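Local coordinates for tetratricopeptide TPR_2 repeat protein (Thermobaculum terrenum, PDB 5DJS) that joins tetratricopeptide repeats to a GT-B fold of glycosyl transferase family 41 and holds uridine-5'-diphosphate in its pocket, at residues F180-V184 with L309-P313; L317-A321 with L404-N408; L349-I353 with Y468-L473; A455-L460 with R484-L489. The protein carries 1 engineered substitution. One frame throughout, in Å; residues are numbered along the deposited sequence.

Contact 1 (F180-V184 with L309-P313); sequences FLEPV and LPCNP
This is a buried, mainly apolar contact between helix 176-187, in the N-terminal Rossmann-like half of the GT-B fold, and the irregular linker that follows the last strand of that half, 300-304. The segment 180-184 is helical but kinked at P183, whose nitrogen has no hydrogen to give to the turn before; 309-313 has no regular structure and crosses the helix with P310 nearest, its CA 6.3 Å from that of F180. P310 (phi/psi -80/124) is the wedge. Its CG lies 3.4 Å from F180 O, 3.7 Å from P183 CG and 4.1 Å from V184 CG2, while P310 CD is 3.9 Å from F180 CD1. F180 takes chi1 m, and L309 (m, t) lays CD1 over one ring face in a CH-pi contact, 4.1 Å from the centroid and 13° off the normal. At the other end N312, chi1 p, brings OD1 to 3.7 Å from P183 CB. The side chain of F180 is about 7 Å from the bound UDP. Around this pairing, F180 also packs on T423 and L426 of helix 423-430, and the long helix 479-521 covers V184 and P310 with F504.

Contact 2 (L317-A321 with L404-N408); sequences LPGWA and LATYN
P318 is the apolar centre: its CG sits 3.6 Å from L404 CB, and its CB is 4.2 Å from A405 CB. Here the linker between the two Rossmann-like halves of the GT-B fold, running from strand 300-304 to strand 332-335, packs against helix 400-405 and the residues after it. Segment 317-321 is irregular, with P318 near helical angles (-51/-33), G319 at positive phi (82/142), and W320 and A321 extended. Across from it, 404-405 is helical and 406-408 keeps helical phi/psi. Two CA pairs set the register, P318 with A405 at 5.7 Å and A321 with N408 at 5.8 Å, so both chains advance in the same sense. L317 (t, p) adds CD1 at 4.3 Å from L404 CD2; L404 itself is off the usual wells in chi1 and chi2, and its side chain comes within about 6 Å of the bound UDP. W320 (chi1 m) turns its indole away from 404-408 toward L489 and R490 of helix 479-521, and its NE1 bonds to W430 O. At the polar edge N408, chi1 m, reaches back to the linker, with A321 CB 3.5 Å from N408 CG. The one hydrogen bond between the segments pins the backbone there: A321 N donates to N408 OD1 at 3.1 Å, with an angle of 154° at the hydrogen.

Contact 3 (L349-I353 with Y468-L473); sequences LWAKI and YIDIAL
Segments 349-353 of helix 344-356 and 468-473 of helix 465-477, both regular helix in the C-terminal Rossmann-like half, cross at -39°, their short axes 9.8 Å apart and running in broadly the same direction; I353 and I469 bring the backbones closest, CA to CA 6.0 Å. Y468 comes first on 468-473. With chi1 t it lays its ring beside 349-353: L349 CD1 sits over one face, 4.2 Å from the centroid and 28° off the normal, and I353 CD1 meets the edge at CE1, 4.0 Å away. W350 (chi1 m) points its CA-to-CB bond away, yet its indole swings back, and W350 NE1 donates to Y468 OH at 3.2 Å and 166°. That hydroxyl also bonds to D415 O. I469 (m, t) sets CG2 4.0 Å from I353 CG1, and its CD1 lies 4.2 Å from L349 CD2 and 4.0 Å from K352 CD. A472 is small enough for I353 CD1 to approach its CB to 3.7 Å. L473 closes the far side, CD1 4.0 Å from I353 CG2. I353 (m, t) is thus a knob in the hole made by Y468, I469, A472 and L473: knobs-into-holes packing of neighbouring helices, with L414 and F333 of the parallel sheet beneath.

Contact 4 (A455-L460 with R484-L489); sequences AGLQEL and RLREHL
L457 (m, t) lays CD2 over one face of the H488 imidazole, a CH-pi contact 4.2 Å from the centroid and 15° off the normal, while its CD1 meets L489 CD1 at 3.6 Å. Segment 484-489 is regular helix; 455-460 is a turn with 3-10 geometry at 458-459. The nearest CA pairs run in opposite directions: A455 with L489 at 8.5 Å, G456 with H488 at 8.4 Å, L457 with L485 at 8.3 Å. G456 (87/-9) comes close to the imidazole, its CA 4.2 Å and A455 O 3.3 Å from H488 CE1; a CB there would strike that atom and jam against A455 O. L460 (m, t) packs CD2 on L485 CD2 at 3.9 Å. E459, chi1 p, forms a salt bridge, OE2 to R484 NH2 at 2.9 Å, with a weak bond from R484 NH1 at 3.4 Å. The turn is a Schellman motif ending helix 447-454: G456 is C-prime, L457 N bonds to L452 O, and G456 N to R453 O.

After the N-terminal tetratricopeptide repeats, contact 1 closes the first long loop by bringing the linker beyond strand 300-304 back to helix 176-187. The same linker then starts contact 2, which reaches forward to helix 400-405, tying it to both Rossmann-like halves. Contact 3 opens within the loop of contact 2 and closes beyond it, so these two cross; contacts 3 and 4 cross as well, since 455-460 falls inside the loop of contact 3 and 484-489 beyond it. I471 of contact 3 packs on E459 of contact 4. Helix 479-521 supplies one side of contact 4, packs on W320 of contact 2 and covers contact 1 farther along through F504.

Contact 1 (F180-V184 with L309-P313)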
# COMPACT_ATOMS: atom_id res chain seq x y z
N PHE A 180 7.74 8.28 -1.40
CA PHE A 180 7.87 8.50 -2.85
C PHE A 180 7.35 9.86 -3.33
O PHE A 180 7.73 10.31 -4.42
CB PHE A 180 7.17 7.39 -3.62
CG PHE A 180 7.84 6.05 -3.53
CD1 PHE A 180 9.09 5.85 -4.10
CD2 PHE A 180 7.21 4.97 -2.90
CE1 PHE A 180 9.71 4.61 -4.04
CE2 PHE A 180 7.82 3.73 -2.83
CZ PHE A 180 9.07 3.55 -3.41
N LEU A 181 6.46 10.49 -2.57
CA LEU A 181 5.94 11.80 -2.95
C LEU A 181 6.95 12.91 -2.66
O LEU A 181 7.08 13.83 -3.46
CB LEU A 181 4.62 12.12 -2.25
CG LEU A 181 3.94 13.42 -2.68
CD1 LEU A 181 3.51 13.36 -4.14
CD2 LEU A 181 2.75 13.72 -1.78
N GLU A 182 7.63 12.84 -1.52
CA GLU A 182 8.64 13.85 -1.13
C GLU A 182 9.61 14.29 -2.25
O GLU A 182 9.71 15.49 -2.51
CB GLU A 182 9.43 13.39 0.12
CG GLU A 182 10.52 14.37 0.53
CD GLU A 182 11.05 14.13 1.93
OE1 GLU A 182 11.57 15.10 2.52
OE2 GLU A 182 10.97 12.99 2.45
N PRO A 183 10.31 13.34 -2.90
CA PRO A 183 11.17 13.76 -4.01
C PRO A 183 10.41 14.50 -5.11
O PRO A 183 10.90 15.53 -5.61
CB PRO A 183 11.74 12.44 -4.56
CG PRO A 183 10.87 11.37 -4.00
CD PRO A 183 10.40 11.89 -2.68
N VAL A 184 9.24 13.99 -5.47
CA VAL A 184 8.41 14.57 -6.54
C VAL A 184 7.97 16.01 -6.22
O VAL A 184 8.06 16.89 -7.07
CB VAL A 184 7.19 13.67 -6.87
CG1 VAL A 184 6.20 14.37 -7.80
CG2 VAL A 184 7.67 12.39 -7.53
N LEU A 309 8.16 4.98 -10.36
CA LEU A 309 8.41 5.68 -9.11
C LEU A 309 9.83 6.24 -9.07
O LEU A 309 10.69 5.74 -9.80
CB LEU A 309 8.25 4.71 -7.94
CG LEU A 309 6.92 3.98 -7.82
CD1 LEU A 309 7.00 2.90 -6.76
CD2 LEU A 309 5.85 4.96 -7.45
N PRO A 310 10.09 7.26 -8.22
CA PRO A 310 11.46 7.74 -8.01
C PRO A 310 12.27 6.86 -7.05
O PRO A 310 11.87 6.66 -5.90
CB PRO A 310 11.24 9.15 -7.42
CG PRO A 310 9.95 9.05 -6.68
CD PRO A 310 9.12 8.02 -7.39
N CYS A 311 13.42 6.37 -7.52
CA CYS A 311 14.29 5.43 -6.80
C CYS A 311 15.45 6.04 -5.98
O CYS A 311 16.26 5.30 -5.40
CB CYS A 311 14.86 4.42 -7.80
SG CYS A 311 13.59 3.48 -8.67
N ASN A 312 15.54 7.37 -5.91
CA ASN A 312 16.61 8.00 -5.11
C ASN A 312 16.41 7.76 -3.61
O ASN A 312 15.30 7.93 -3.11
CB ASN A 312 16.71 9.51 -5.41
CG ASN A 312 15.48 10.28 -4.97
OD1 ASN A 312 14.37 9.97 -5.38
ND2 ASN A 312 15.66 11.26 -4.10
N PRO A 313 17.48 7.37 -2.89
CA PRO A 313 17.33 6.99 -1.49
C PRO A 313 17.31 8.18 -0.55
O PRO A 313 17.74 9.26 -0.93
CB PRO A 313 18.59 6.18 -1.23
CG PRO A 313 19.61 6.92 -2.03
CD PRO A 313 18.90 7.40 -3.27

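Contact 2 (L317-A321 with L404-N408)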
# COMPACT_ATOMS: atom_id res chain seq x y z
N LEU A 317 20.75 7.12 5.01
CA LEU A 317 20.83 5.71 4.62
C LEU A 317 21.95 5.02 5.41
O LEU A 317 23.07 5.52 5.41
CB LEU A 317 21.11 5.57 3.12
CG LEU A 317 20.56 4.29 2.47
CD1 LEU A 317 19.05 4.37 2.35
CD2 LEU A 317 21.19 4.04 1.11
N PRO A 318 21.65 3.87 6.09
CA PRO A 318 22.63 3.23 6.99
C PRO A 318 24.03 2.98 6.44
O PRO A 318 24.99 3.03 7.20
CB PRO A 318 21.98 1.89 7.32
CG PRO A 318 20.53 2.21 7.29
CD PRO A 318 20.36 3.15 6.13
N GLY A 319 24.14 2.71 5.14
CA GLY A 319 25.44 2.47 4.53
C GLY A 319 25.89 1.03 4.77
O GLY A 319 25.69 0.45 5.85
N TRP A 320 26.53 0.48 3.75
CA TRP A 320 26.71 -0.96 3.64
C TRP A 320 27.78 -1.45 4.62
O TRP A 320 28.73 -0.73 4.91
CB TRP A 320 27.11 -1.33 2.21
CG TRP A 320 26.10 -0.97 1.15
CD1 TRP A 320 24.99 -0.18 1.29
CD2 TRP A 320 26.15 -1.36 -0.22
NE1 TRP A 320 24.33 -0.08 0.09
CE2 TRP A 320 25.02 -0.79 -0.86
CE3 TRP A 320 27.02 -2.14 -0.98
CZ2 TRP A 320 24.75 -0.97 -2.22
CZ3 TRP A 320 26.76 -2.33 -2.34
CH2 TRP A 320 25.63 -1.74 -2.94
N ALA A 321 27.60 -2.67 5.11
CA ALA A 321 28.58 -3.33 5.98
C ALA A 321 29.49 -4.20 5.11
O ALA A 321 29.18 -4.44 3.93
CB ALA A 321 27.86 -4.16 7.04
N LEU A 404 16.41 -1.04 7.37
CA LEU A 404 17.43 -0.92 6.32
C LEU A 404 18.77 -1.57 6.73
O LEU A 404 19.38 -2.32 5.96
CB LEU A 404 17.65 0.56 5.94
CG LEU A 404 16.93 1.24 4.76
CD1 LEU A 404 15.88 0.38 4.08
CD2 LEU A 404 16.34 2.57 5.19
N ALA A 405 19.21 -1.29 7.96
CA ALA A 405 20.47 -1.82 8.48
C ALA A 405 20.50 -3.35 8.55
O ALA A 405 21.56 -3.93 8.35
CB ALA A 405 20.78 -1.22 9.86
N THR A 406 19.36 -4.01 8.80
CA THR A 406 19.31 -5.50 8.86
C THR A 406 19.40 -6.18 7.50
O THR A 406 19.48 -7.40 7.43
CB THR A 406 18.05 -6.06 9.59
OG1 THR A 406 16.87 -5.74 8.85
CG2 THR A 406 17.93 -5.53 11.03
N TYR A 407 19.35 -5.42 6.40
CA TYR A 407 19.69 -5.98 5.08
C TYR A 407 21.17 -6.37 4.96
O TYR A 407 21.51 -7.23 4.15
CB TYR A 407 19.33 -5.01 3.95
CG TYR A 407 17.90 -5.12 3.49
CD1 TYR A 407 17.48 -6.21 2.71
CD2 TYR A 407 16.96 -4.13 3.80
CE1 TYR A 407 16.18 -6.30 2.27
CE2 TYR A 407 15.65 -4.23 3.36
CZ TYR A 407 15.27 -5.31 2.59
OH TYR A 407 13.98 -5.41 2.15
N ASN A 408 22.03 -5.74 5.77
CA ASN A 408 23.45 -6.12 5.84
C ASN A 408 23.67 -7.57 6.23
O ASN A 408 24.65 -8.18 5.79
CB ASN A 408 24.21 -5.22 6.83
CG ASN A 408 24.49 -3.83 6.28
OD1 ASN A 408 24.69 -3.66 5.08
ND2 ASN A 408 24.53 -2.84 7.16

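Contact 3 (L349-I353 with Y468-L473)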
# COMPACT_ATOMS: atom_id res chain seq x y z
N LEU A 349 6.89 -22.34 -2.45
CA LEU A 349 8.17 -22.08 -3.14
C LEU A 349 9.33 -21.89 -2.17
O LEU A 349 10.41 -22.46 -2.38
CB LEU A 349 8.06 -20.84 -4.03
CG LEU A 349 7.02 -20.81 -5.15
CD1 LEU A 349 7.34 -19.69 -6.14
CD2 LEU A 349 6.89 -22.15 -5.88
N TRP A 350 9.12 -21.08 -1.14
CA TRP A 350 10.16 -20.84 -0.13
C TRP A 350 10.60 -22.12 0.58
O TRP A 350 11.77 -22.25 0.94
CB TRP A 350 9.70 -19.79 0.90
CG TRP A 350 9.54 -18.40 0.35
CD1 TRP A 350 9.87 -17.94 -0.90
CD2 TRP A 350 9.02 -17.27 1.06
NE1 TRP A 350 9.57 -16.61 -1.01
CE2 TRP A 350 9.05 -16.17 0.18
CE3 TRP A 350 8.51 -17.09 2.35
CZ2 TRP A 350 8.60 -14.89 0.55
CZ3 TRP A 350 8.06 -15.82 2.73
CH2 TRP A 350 8.11 -14.74 1.82
N ALA A 351 9.67 -23.04 0.78
CA ALA A 351 9.97 -24.35 1.34
C ALA A 351 10.88 -25.15 0.41
O ALA A 351 11.88 -25.71 0.87
CB ALA A 351 8.70 -25.12 1.64
N LYS A 352 10.53 -25.20 -0.87
CA LYS A 352 11.33 -25.94 -1.87
C LYS A 352 12.76 -25.43 -2.02
O LYS A 352 13.69 -26.22 -2.18
CB LYS A 352 10.63 -25.94 -3.24
CG LYS A 352 9.41 -26.85 -3.27
CD LYS A 352 8.71 -26.81 -4.62
CE LYS A 352 7.43 -27.63 -4.57
NZ LYS A 352 6.68 -27.52 -5.86
N ILE A 353 12.92 -24.11 -1.95
CA ILE A 353 14.24 -23.47 -1.87
C ILE A 353 15.00 -23.93 -0.61
O ILE A 353 16.18 -24.26 -0.69
CB ILE A 353 14.11 -21.92 -1.87
CG1 ILE A 353 13.67 -21.42 -3.26
CG2 ILE A 353 15.41 -21.24 -1.46
CD1 ILE A 353 13.11 -20.01 -3.28
N TYR A 468 11.64 -19.23 -10.60
CA TYR A 468 11.82 -18.45 -9.36
C TYR A 468 12.76 -19.19 -8.42
O TYR A 468 13.71 -18.60 -7.92
CB TYR A 468 10.46 -18.22 -8.69
CG TYR A 468 10.44 -17.43 -7.38
CD1 TYR A 468 10.78 -18.03 -6.16
CD2 TYR A 468 10.00 -16.11 -7.35
CE1 TYR A 468 10.72 -17.32 -4.97
CE2 TYR A 468 9.94 -15.39 -6.17
CZ TYR A 468 10.30 -15.99 -4.98
OH TYR A 468 10.24 -15.27 -3.82
N ILE A 469 12.48 -20.48 -8.22
CA ILE A 469 13.29 -21.35 -7.35
C ILE A 469 14.74 -21.40 -7.86
O ILE A 469 15.67 -21.13 -7.10
CB ILE A 469 12.71 -22.78 -7.26
CG1 ILE A 469 11.35 -22.78 -6.54
CG2 ILE A 469 13.65 -23.72 -6.52
CD1 ILE A 469 10.51 -24.02 -6.78
N ASP A 470 14.90 -21.73 -9.15
CA ASP A 470 16.23 -21.88 -9.80
C ASP A 470 17.12 -20.65 -9.65
O ASP A 470 18.32 -20.78 -9.40
CB ASP A 470 16.09 -22.21 -11.29
CG ASP A 470 15.53 -23.60 -11.54
OD1 ASP A 470 15.33 -24.37 -10.59
OD2 ASP A 470 15.29 -23.93 -12.72
N ILE A 471 16.54 -19.46 -9.82
CA ILE A 471 17.28 -18.21 -9.65
C ILE A 471 17.75 -18.05 -8.20
O ILE A 471 18.90 -17.66 -7.97
CB ILE A 471 16.47 -16.99 -10.15
CG1 ILE A 471 16.32 -17.05 -11.68
CG2 ILE A 471 17.15 -15.67 -9.77
CD1 ILE A 471 15.27 -16.13 -12.27
N ALA A 472 16.88 -18.36 -7.24
CA ALA A 472 17.22 -18.27 -5.82
C ALA A 472 18.27 -19.30 -5.40
O ALA A 472 19.13 -19.01 -4.55
CB ALA A 472 15.97 -18.42 -4.96
N LEU A 473 18.19 -20.50 -5.97
CA LEU A 473 19.21 -21.54 -5.79
C LEU A 473 20.57 -21.11 -6.35
O LEU A 473 21.58 -21.19 -5.65
CB LEU A 473 18.75 -22.86 -6.44
CG LEU A 473 17.99 -23.88 -5.57
CD1 LEU A 473 17.06 -23.23 -4.56
CD2 LEU A 473 17.22 -24.87 -6.45

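Contact 4 (A455-L460 with R484-L489)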
# COMPACT_ATOMS: atom_id res chain seq x y z
N ALA A 455 16.45 -1.44 -13.65
CA ALA A 455 17.75 -1.29 -12.99
C ALA A 455 18.83 -2.26 -13.55
O ALA A 455 19.89 -2.42 -12.94
CB ALA A 455 17.59 -1.48 -11.49
N GLY A 456 18.57 -2.90 -14.69
CA GLY A 456 19.53 -3.80 -15.32
C GLY A 456 19.49 -5.25 -14.84
O GLY A 456 20.11 -6.11 -15.46
N LEU A 457 18.73 -5.53 -13.79
CA LEU A 457 18.75 -6.84 -13.13
C LEU A 457 17.64 -7.79 -13.62
O LEU A 457 16.98 -8.43 -12.82
CB LEU A 457 18.67 -6.62 -11.61
CG LEU A 457 19.79 -5.78 -10.99
CD1 LEU A 457 19.44 -5.32 -9.59
CD2 LEU A 457 21.10 -6.54 -10.95
N GLN A 458 17.49 -7.92 -14.93
CA GLN A 458 16.49 -8.83 -15.52
C GLN A 458 16.77 -10.33 -15.26
O GLN A 458 15.87 -11.17 -15.40
CB GLN A 458 16.26 -8.60 -17.04
CG GLN A 458 17.49 -8.43 -17.95
CD GLN A 458 18.08 -7.01 -18.01
OE1 GLN A 458 19.29 -6.86 -18.20
NE2 GLN A 458 17.26 -5.96 -17.83
N GLU A 459 18.01 -10.65 -14.90
CA GLU A 459 18.38 -12.03 -14.56
C GLU A 459 17.78 -12.49 -13.22
O GLU A 459 17.75 -13.69 -12.94
CB GLU A 459 19.91 -12.18 -14.54
CG GLU A 459 20.59 -11.56 -13.34
CD GLU A 459 22.03 -11.19 -13.61
OE1 GLU A 459 22.27 -10.04 -14.01
OE2 GLU A 459 22.91 -12.05 -13.42
N LEU A 460 17.30 -11.55 -12.40
CA LEU A 460 16.56 -11.86 -11.17
C LEU A 460 15.03 -11.91 -11.34
O LEU A 460 14.29 -11.89 -10.36
CB LEU A 460 16.93 -10.85 -10.08
CG LEU A 460 18.42 -10.62 -9.80
CD1 LEU A 460 18.59 -9.73 -8.58
CD2 LEU A 460 19.15 -11.93 -9.58
N ARG A 484 29.21 -9.82 -7.99
CA ARG A 484 28.90 -9.08 -9.21
C ARG A 484 27.67 -8.19 -9.03
O ARG A 484 27.70 -6.98 -9.30
CB ARG A 484 28.71 -10.04 -10.39
CG ARG A 484 28.40 -9.34 -11.71
CD ARG A 484 28.63 -10.24 -12.92
NE ARG A 484 27.76 -11.41 -12.88
CZ ARG A 484 26.46 -11.41 -13.16
NH1 ARG A 484 25.81 -10.30 -13.52
NH2 ARG A 484 25.77 -12.55 -13.07
N LEU A 485 26.60 -8.80 -8.53
CA LEU A 485 25.35 -8.09 -8.27
C LEU A 485 25.49 -7.04 -7.17
O LEU A 485 24.93 -5.95 -7.30
CB LEU A 485 24.22 -9.09 -7.95
CG LEU A 485 23.43 -9.73 -9.11
CD1 LEU A 485 24.21 -9.88 -10.42
CD2 LEU A 485 22.89 -11.09 -8.68
N ARG A 486 26.24 -7.32 -6.11
CA ARG A 486 26.49 -6.29 -5.07
C ARG A 486 27.17 -5.02 -5.63
O ARG A 486 26.92 -3.91 -5.16
CB ARG A 486 27.31 -6.85 -3.91
CG ARG A 486 27.20 -6.04 -2.62
CD ARG A 486 27.62 -6.85 -1.41
NE ARG A 486 27.52 -6.12 -0.15
CZ ARG A 486 28.40 -5.20 0.28
NH1 ARG A 486 28.20 -4.61 1.46
NH2 ARG A 486 29.46 -4.83 -0.44
N GLU A 487 28.03 -5.19 -6.64
CA GLU A 487 28.70 -4.07 -7.31
C GLU A 487 27.80 -3.36 -8.32
O GLU A 487 27.83 -2.13 -8.44
CB GLU A 487 29.98 -4.53 -8.02
CG GLU A 487 31.25 -4.10 -7.32
CD GLU A 487 31.52 -2.60 -7.44
OE1 GLU A 487 31.57 -2.07 -8.58
OE2 GLU A 487 31.68 -1.96 -6.38
N HIS A 488 27.01 -4.15 -9.05
CA HIS A 488 25.98 -3.59 -9.94
C HIS A 488 25.08 -2.63 -9.16
O HIS A 488 24.81 -1.52 -9.62
CB HIS A 488 25.14 -4.70 -10.57
CG HIS A 488 24.46 -4.31 -11.84
ND1 HIS A 488 23.50 -3.32 -11.89
CD2 HIS A 488 24.59 -4.78 -13.10
CE1 HIS A 488 23.08 -3.19 -13.14
NE2 HIS A 488 23.72 -4.07 -13.89
N LEU A 489 24.65 -3.06 -7.98
CA LEU A 489 23.84 -2.24 -7.08
C LEU A 489 24.58 -1.03 -6.51
O LEU A 489 23.98 0.02 -6.31
CB LEU A 489 23.24 -3.07 -5.92
CG LEU A 489 21.88 -3.80 -6.06
CD1 LEU A 489 20.99 -3.19 -7.14
CD2 LEU A 489 22.02 -5.29 -6.31